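Local coordinates for rhamnose ABC transporter, rhamnose-binding protein (Actinomyces odontolyticus ATCC 17982, PDB 5BQ3) that probably binds rhamnose or a related sugar outside the cell membrane and delivers it to an ABC transporter for uptake, at residues S134-V137 / A138-M141; A162-A165 / N166-A169; A169-K172 / F173-E177. One frame throughout, in Å; residues are numbered along the deposited sequence.

Interaction 1: S134-V137 / A138-M141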
loop_
_atom_site.group_PDB
_atom_site.type_symbol
_atom_site.label_atom_id
_atom_site.label_comp_id
_atom_site.label_asym_id
_atom_site.label_seq_id
_atom_site.Cartn_x
_atom_site.Cartn_y
_atom_site.Cartn_z
ATOM N N SER A 134 -3.503 -8.043 3.912
ATOM C CA SER A 134 -3.898 -8.735 2.679
ATOM C C SER A 134 -5.382 -9.153 2.646
ATOM O O SER A 134 -6.074 -8.805 1.690
ATOM C CB SER A 134 -3.016 -9.957 2.454
ATOM O OG SER A 134 -2.951 -10.294 1.080
ATOM N N LYS A 135 -5.871 -9.862 3.685
ATOM C CA LYS A 135 -7.263 -10.324 3.782
ATOM C C LYS A 135 -8.253 -9.144 3.874
ATOM O O LYS A 135 -9.390 -9.270 3.414
ATOM C CB LYS A 135 -7.436 -11.264 4.988
ATOM C CG LYS A 135 -8.722 -12.089 4.969
ATOM C CD LYS A 135 -8.926 -12.843 6.275
ATOM C CE LYS A 135 -10.337 -13.357 6.445
ATOM N NZ LYS A 135 -10.611 -14.544 5.592
ATOM N N GLN A 136 -7.823 -8.006 4.454
ATOM C CA GLN A 136 -8.665 -6.818 4.599
ATOM C C GLN A 136 -8.865 -6.120 3.255
ATOM O O GLN A 136 -9.928 -5.537 3.042
ATOM C CB GLN A 136 -8.085 -5.849 5.639
ATOM C CG GLN A 136 -9.106 -4.865 6.227
ATOM C CD GLN A 136 -10.300 -5.527 6.874
ATOM O OE1 GLN A 136 -10.177 -6.361 7.776
ATOM N NE2 GLN A 136 -11.490 -5.161 6.424
ATOM N N VAL A 137 -7.866 -6.191 2.349
ATOM C CA VAL A 137 -7.952 -5.603 1.002
ATOM C C VAL A 137 -9.074 -6.319 0.231
ATOM O O VAL A 137 -9.931 -5.662 -0.360
ATOM C CB VAL A 137 -6.595 -5.665 0.242
ATOM C CG1 VAL A 137 -6.725 -5.138 -1.188
ATOM C CG2 VAL A 137 -5.514 -4.902 0.989
ATOM N N ALA A 138 -9.079 -7.662 0.299
ATOM C CA ALA A 138 -10.045 -8.546 -0.336
ATOM C C ALA A 138 -11.458 -8.309 0.179
ATOM O O ALA A 138 -12.398 -8.322 -0.615
ATOM C CB ALA A 138 -9.644 -9.985 -0.095
ATOM N N ILE A 139 -11.606 -8.085 1.506
ATOM C CA ILE A 139 -12.887 -7.835 2.178
ATOM C C ILE A 139 -13.444 -6.486 1.705
ATOM O O ILE A 139 -14.609 -6.427 1.304
ATOM C CB ILE A 139 -12.733 -7.934 3.728
ATOM C CG1 ILE A 139 -12.655 -9.414 4.160
ATOM C CG2 ILE A 139 -13.870 -7.211 4.473
ATOM C CD1 ILE A 139 -12.020 -9.684 5.533
ATOM N N THR A 140 -12.599 -5.430 1.702
ATOM C CA THR A 140 -12.945 -4.068 1.273
ATOM C C THR A 140 -13.498 -4.096 -0.150
ATOM O O THR A 140 -14.568 -3.538 -0.386
ATOM C CB THR A 140 -11.725 -3.139 1.403
ATOM O OG1 THR A 140 -11.256 -3.186 2.751
ATOM C CG2 THR A 140 -12.031 -1.690 1.013
HETATM N N MSE A 141 -12.800 -4.788 -1.073
HETATM C CA MSE A 141 -13.190 -4.930 -2.473
HETATM C C MSE A 141 -14.517 -5.681 -2.626
HETATM O O MSE A 141 -15.394 -5.185 -3.331
HETATM C CB MSE A 141 -12.085 -5.603 -3.271
HETATM C CG MSE A 141 -10.877 -4.693 -3.421
HETATM SE SE MSE A 141 -9.715 -5.206 -4.842
HETATM C CE MSE A 141 -8.949 -6.860 -4.036
#
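The carbonyl group of Gln-136 is held from both faces by Thr-140. The backbone N of Thr-140 reaches Gln-136 O at 3.0 Å from one face. The hydroxyl OG1 of Thr-140 donates to the same Gln-136 O at 2.7 Å from the other. Each donor is tilted by about 30° from the carbonyl plane. The Thr-140 hydroxyl lies beside its own backbone N (chi1 -56°), which turns it back down the helix to this carbonyl. The carboxamide of Gln-136 is the other flat group. Its NE2 end lies 3.7 Å from Ile-139 CG2, and the Gln-136 side chain also touches Asp-318 and Pro-319. Ile-139 CD1 also meets the aliphatic part of Lys-135, 4.1 Å from Lys-135 CG. Val-137 and the selenomethionine Met-141 run side by side, with Val-137 CG1 4.0 Å from Met-141 CE. These contacts form the first turns of helix 134-149. A valine in place of Thr-140 would probably leave Gln-136 O with the backbone N-H as its one remaining donor from this turn. Thr-140 is a buried residue, and the helix backbone supplies an acceptor for its hydroxyl, so its polarity is met locally.

Interaction 2: A162-A165 / N166-A169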
loop_
_atom_site.group_PDB
_atom_site.type_symbol
_atom_site.label_atom_id
_atom_site.label_comp_id
_atom_site.label_asym_id
_atom_site.label_seq_id
_atom_site.Cartn_x
_atom_site.Cartn_y
_atom_site.Cartn_z
ATOM N N ALA A 162 -0.155 -12.527 -14.437
ATOM C CA ALA A 162 -0.670 -13.816 -13.977
ATOM C C ALA A 162 0.070 -14.340 -12.730
ATOM O O ALA A 162 -0.539 -15.021 -11.904
ATOM C CB ALA A 162 -0.575 -14.835 -15.098
ATOM N N ASN A 163 1.362 -14.007 -12.597
ATOM C CA ASN A 163 2.247 -14.430 -11.505
ATOM C C ASN A 163 2.415 -13.354 -10.399
ATOM O O ASN A 163 3.257 -13.536 -9.514
ATOM C CB ASN A 163 3.625 -14.833 -12.066
ATOM C CG ASN A 163 4.055 -14.059 -13.298
ATOM O OD1 ASN A 163 4.417 -12.875 -13.227
ATOM N ND2 ASN A 163 4.038 -14.716 -14.452
ATOM N N ALA A 164 1.611 -12.262 -10.432
ATOM C CA ALA A 164 1.661 -11.173 -9.447
ATOM C C ALA A 164 1.330 -11.684 -8.040
ATOM O O ALA A 164 0.215 -12.138 -7.793
ATOM C CB ALA A 164 0.709 -10.057 -9.843
ATOM N N ALA A 165 2.322 -11.634 -7.137
ATOM C CA ALA A 165 2.247 -12.133 -5.762
ATOM C C ALA A 165 1.114 -11.499 -4.942
ATOM O O ALA A 165 0.330 -12.238 -4.343
ATOM C CB ALA A 165 3.580 -11.918 -5.058
ATOM N N ASN A 166 1.027 -10.147 -4.922
ATOM C CA ASN A 166 0.028 -9.394 -4.159
ATOM C C ASN A 166 -1.389 -9.625 -4.667
ATOM O O ASN A 166 -2.275 -9.901 -3.860
ATOM C CB ASN A 166 0.343 -7.896 -4.181
ATOM C CG ASN A 166 1.554 -7.482 -3.372
ATOM O OD1 ASN A 166 2.010 -8.181 -2.458
ATOM N ND2 ASN A 166 2.081 -6.304 -3.670
ATOM N N GLN A 167 -1.600 -9.513 -5.989
ATOM C CA GLN A 167 -2.901 -9.679 -6.641
ATOM C C GLN A 167 -3.456 -11.086 -6.474
ATOM O O GLN A 167 -4.623 -11.222 -6.117
ATOM C CB GLN A 167 -2.814 -9.321 -8.129
ATOM C CG GLN A 167 -2.914 -7.823 -8.415
ATOM C CD GLN A 167 -1.640 -7.041 -8.155
ATOM O OE1 GLN A 167 -0.542 -7.592 -8.007
ATOM N NE2 GLN A 167 -1.761 -5.724 -8.101
ATOM N N ASN A 168 -2.626 -12.128 -6.705
ATOM C CA ASN A 168 -3.047 -13.528 -6.571
ATOM C C ASN A 168 -3.433 -13.867 -5.128
ATOM O O ASN A 168 -4.295 -14.722 -4.917
ATOM C CB ASN A 168 -1.970 -14.484 -7.076
ATOM C CG ASN A 168 -1.723 -14.430 -8.570
ATOM O OD1 ASN A 168 -2.555 -13.972 -9.365
ATOM N ND2 ASN A 168 -0.560 -14.907 -8.984
ATOM N N ALA A 169 -2.826 -13.173 -4.145
ATOM C CA ALA A 169 -3.126 -13.331 -2.726
ATOM C C ALA A 169 -4.497 -12.728 -2.401
ATOM O O ALA A 169 -5.288 -13.383 -1.722
ATOM C CB ALA A 169 -2.041 -12.677 -1.879
#
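Ala-164 takes the N-cap position of helix 165-180, and the contact is the turn by which the loop after strand 153-159 enters that helix. Ala-164 has no polar side chain, so it cannot cap the helix through one. The loop is instead tied back by Asn-168, one turn further on. Its ND2 donates to Ala-162 O at 2.9 Å, with an N-H...O angle of 161°. The acceptor lies in the plane of the Asn-168 amide, only 8° out of it. With chi1 at -68°, the Asn-168 side chain points away from its own carbonyl carbon, and the amide comes to lie against the loop. The backbone N of Asn-168 also bonds to Ala-164 O at 3.0 Å. One residue thus grips the loop with both side chain and main chain. The next turn bond runs from Ala-169 N to Ala-165 O at 3.3 Å. Gln-167 folds over the cap residue, with OE1 3.3 Å from Ala-164 CB. Its other amide atom, NE2, bonds to Pro-222 O, just beyond strand 218-221. The helix start is tied to the loops that follow two neighbouring parallel strands, 153-159 and 218-221.

Interaction 3: A169-K172 / F173-E177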
loop_
_atom_site.group_PDB
_atom_site.type_symbol
_atom_site.label_atom_id
_atom_site.label_comp_id
_atom_site.label_asym_id
_atom_site.label_seq_id
_atom_site.Cartn_x
_atom_site.Cartn_y
_atom_site.Cartn_z
ATOM N N ALA A 169 -2.826 -13.173 -4.145
ATOM C CA ALA A 169 -3.126 -13.331 -2.726
ATOM C C ALA A 169 -4.497 -12.728 -2.401
ATOM O O ALA A 169 -5.288 -13.383 -1.722
ATOM C CB ALA A 169 -2.041 -12.677 -1.879
ATOM N N TRP A 170 -4.792 -11.504 -2.915
ATOM C CA TRP A 170 -6.073 -10.811 -2.701
ATOM C C TRP A 170 -7.230 -11.537 -3.397
ATOM O O TRP A 170 -8.318 -11.607 -2.822
ATOM C CB TRP A 170 -6.029 -9.342 -3.174
ATOM C CG TRP A 170 -4.951 -8.484 -2.567
ATOM C CD1 TRP A 170 -4.533 -8.479 -1.268
ATOM C CD2 TRP A 170 -4.230 -7.430 -3.225
ATOM N NE1 TRP A 170 -3.543 -7.536 -1.093
ATOM C CE2 TRP A 170 -3.345 -6.870 -2.275
ATOM C CE3 TRP A 170 -4.225 -6.920 -4.536
ATOM C CZ2 TRP A 170 -2.462 -5.829 -2.597
ATOM C CZ3 TRP A 170 -3.338 -5.903 -4.857
ATOM C CH2 TRP A 170 -2.482 -5.357 -3.891
ATOM N N ILE A 171 -6.992 -12.073 -4.624
ATOM C CA ILE A 171 -7.972 -12.831 -5.416
ATOM C C ILE A 171 -8.324 -14.141 -4.679
ATOM O O ILE A 171 -9.506 -14.476 -4.595
ATOM C CB ILE A 171 -7.469 -13.077 -6.874
ATOM C CG1 ILE A 171 -7.474 -11.760 -7.688
ATOM C CG2 ILE A 171 -8.287 -14.167 -7.599
ATOM C CD1 ILE A 171 -6.510 -11.715 -8.882
ATOM N N LYS A 172 -7.311 -14.854 -4.125
ATOM C CA LYS A 172 -7.504 -16.107 -3.382
ATOM C C LYS A 172 -8.373 -15.871 -2.134
ATOM O O LYS A 172 -9.295 -16.652 -1.899
ATOM C CB LYS A 172 -6.153 -16.755 -3.009
ATOM C CG LYS A 172 -6.238 -18.070 -2.217
ATOM C CD LYS A 172 -6.796 -19.247 -3.019
ATOM C CE LYS A 172 -7.108 -20.421 -2.122
ATOM N NZ LYS A 172 -7.896 -21.466 -2.826
ATOM N N PHE A 173 -8.115 -14.785 -1.368
ATOM C CA PHE A 173 -8.921 -14.443 -0.187
ATOM C C PHE A 173 -10.352 -14.103 -0.608
ATOM O O PHE A 173 -11.298 -14.497 0.074
ATOM C CB PHE A 173 -8.303 -13.280 0.613
ATOM C CG PHE A 173 -7.133 -13.613 1.513
ATOM C CD1 PHE A 173 -7.285 -14.482 2.588
ATOM C CD2 PHE A 173 -5.905 -12.990 1.340
ATOM C CE1 PHE A 173 -6.209 -14.768 3.435
ATOM C CE2 PHE A 173 -4.830 -13.274 2.188
ATOM C CZ PHE A 173 -4.989 -14.162 3.229
HETATM N N MSE A 174 -10.505 -13.416 -1.762
HETATM C CA MSE A 174 -11.798 -13.052 -2.350
HETATM C C MSE A 174 -12.607 -14.298 -2.713
HETATM O O MSE A 174 -13.771 -14.391 -2.329
HETATM C CB MSE A 174 -11.601 -12.166 -3.586
HETATM C CG MSE A 174 -11.535 -10.683 -3.257
HETATM SE SE MSE A 174 -11.498 -9.563 -4.844
HETATM C CE MSE A 174 -13.279 -9.957 -5.561
ATOM N N GLU A 175 -11.970 -15.271 -3.405
ATOM C CA GLU A 175 -12.568 -16.541 -3.837
ATOM C C GLU A 175 -12.982 -17.404 -2.639
ATOM O O GLU A 175 -14.030 -18.048 -2.693
ATOM C CB GLU A 175 -11.602 -17.319 -4.748
ATOM C CG GLU A 175 -11.471 -16.728 -6.145
ATOM C CD GLU A 175 -10.469 -17.410 -7.056
ATOM O OE1 GLU A 175 -9.255 -17.371 -6.752
ATOM O OE2 GLU A 175 -10.898 -17.949 -8.102
ATOM N N ASP A 176 -12.171 -17.402 -1.564
ATOM C CA ASP A 176 -12.429 -18.144 -0.326
ATOM C C ASP A 176 -13.637 -17.573 0.429
ATOM O O ASP A 176 -14.422 -18.338 0.987
ATOM C CB ASP A 176 -11.188 -18.126 0.592
ATOM C CG ASP A 176 -9.983 -18.917 0.106
ATOM O OD1 ASP A 176 -10.171 -19.867 -0.693
ATOM O OD2 ASP A 176 -8.852 -18.608 0.550
ATOM N N GLU A 177 -13.770 -16.232 0.450
ATOM C CA GLU A 177 -14.853 -15.505 1.116
ATOM C C GLU A 177 -16.187 -15.698 0.395
ATOM O O GLU A 177 -17.221 -15.780 1.055
ATOM C CB GLU A 177 -14.521 -14.011 1.212
ATOM C CG GLU A 177 -13.557 -13.651 2.333
ATOM C CD GLU A 177 -14.117 -13.646 3.743
ATOM O OE1 GLU A 177 -15.330 -13.388 3.913
ATOM O OE2 GLU A 177 -13.325 -13.862 4.688
#
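The side chain of Lys-172 passes across the carboxylate of Asp-176, one helical turn later. The contact lies in helix 165-180, the crossover helix of the beta-alpha-beta unit formed with strands 153-159 and 187-194. Lys-172 NZ forms a salt bridge with Asp-176 OD1 at 3.5 Å, and the CE methylene of Lys-172 lies about as near, 3.4 Å from the same OD1. The lysine chain leaves with CG anti to the backbone N (chi1 180°) and then bends at chi2 (69°), which carries it over Asp-176. Lys-172 is exposed, so the pair is likely to be softened by solvent. Ile-171 turns to the sheet, where it touches Ile-157 and Ser-159 of strand 153-159. Its CG2 branch runs alongside Glu-175, 3.5 Å from Glu-175 OE1. Glu-175 OE1 also makes a long, weak ion pair with Lys-192 of strand 187-194. Phe-173 packs on Lys-135 and Ala-138 of helix 134-149. Its ring stands obliquely to the carbonyl of Ala-169, and ring atom CD2 of Phe-173 comes nearest, 3.1 Å from Ala-169 O. The selenomethionine Met-174 starts its side chain against the backbone, with CG 3.4 Å from Trp-170 O. Glu-177, further along, is paired with Lys-135 through OE2 and with Asn-181 through OE1. Main-chain bonds continue through all these residues. Glu-175 N donates to Ile-171 O at 2.8 Å, with an N-H...O angle of 159°.

Interactions 2 and 3 are successive parts of helix 165-180 and share Ala-169; their centres are 11 Å apart. Interaction 1 lies on the neighbouring helix 134-149. Its centre is 8 Å from that of interaction 3 and 14 Å from that of interaction 2. The two helices meet at several points. Lys-135 NZ forms a salt bridge with Glu-177 OE2 at 2.9 Å. Ala-138 CB packs on Phe-173 CB at 3.6 Å. Ser-134 OG reaches Ala-169 CB at 3.9 Å. All three interactions lie in one lobe of a periplasmic binding protein fold, the one built on the four-stranded sheet. These contacts do not define the sugar site, so how they relate to it remains open.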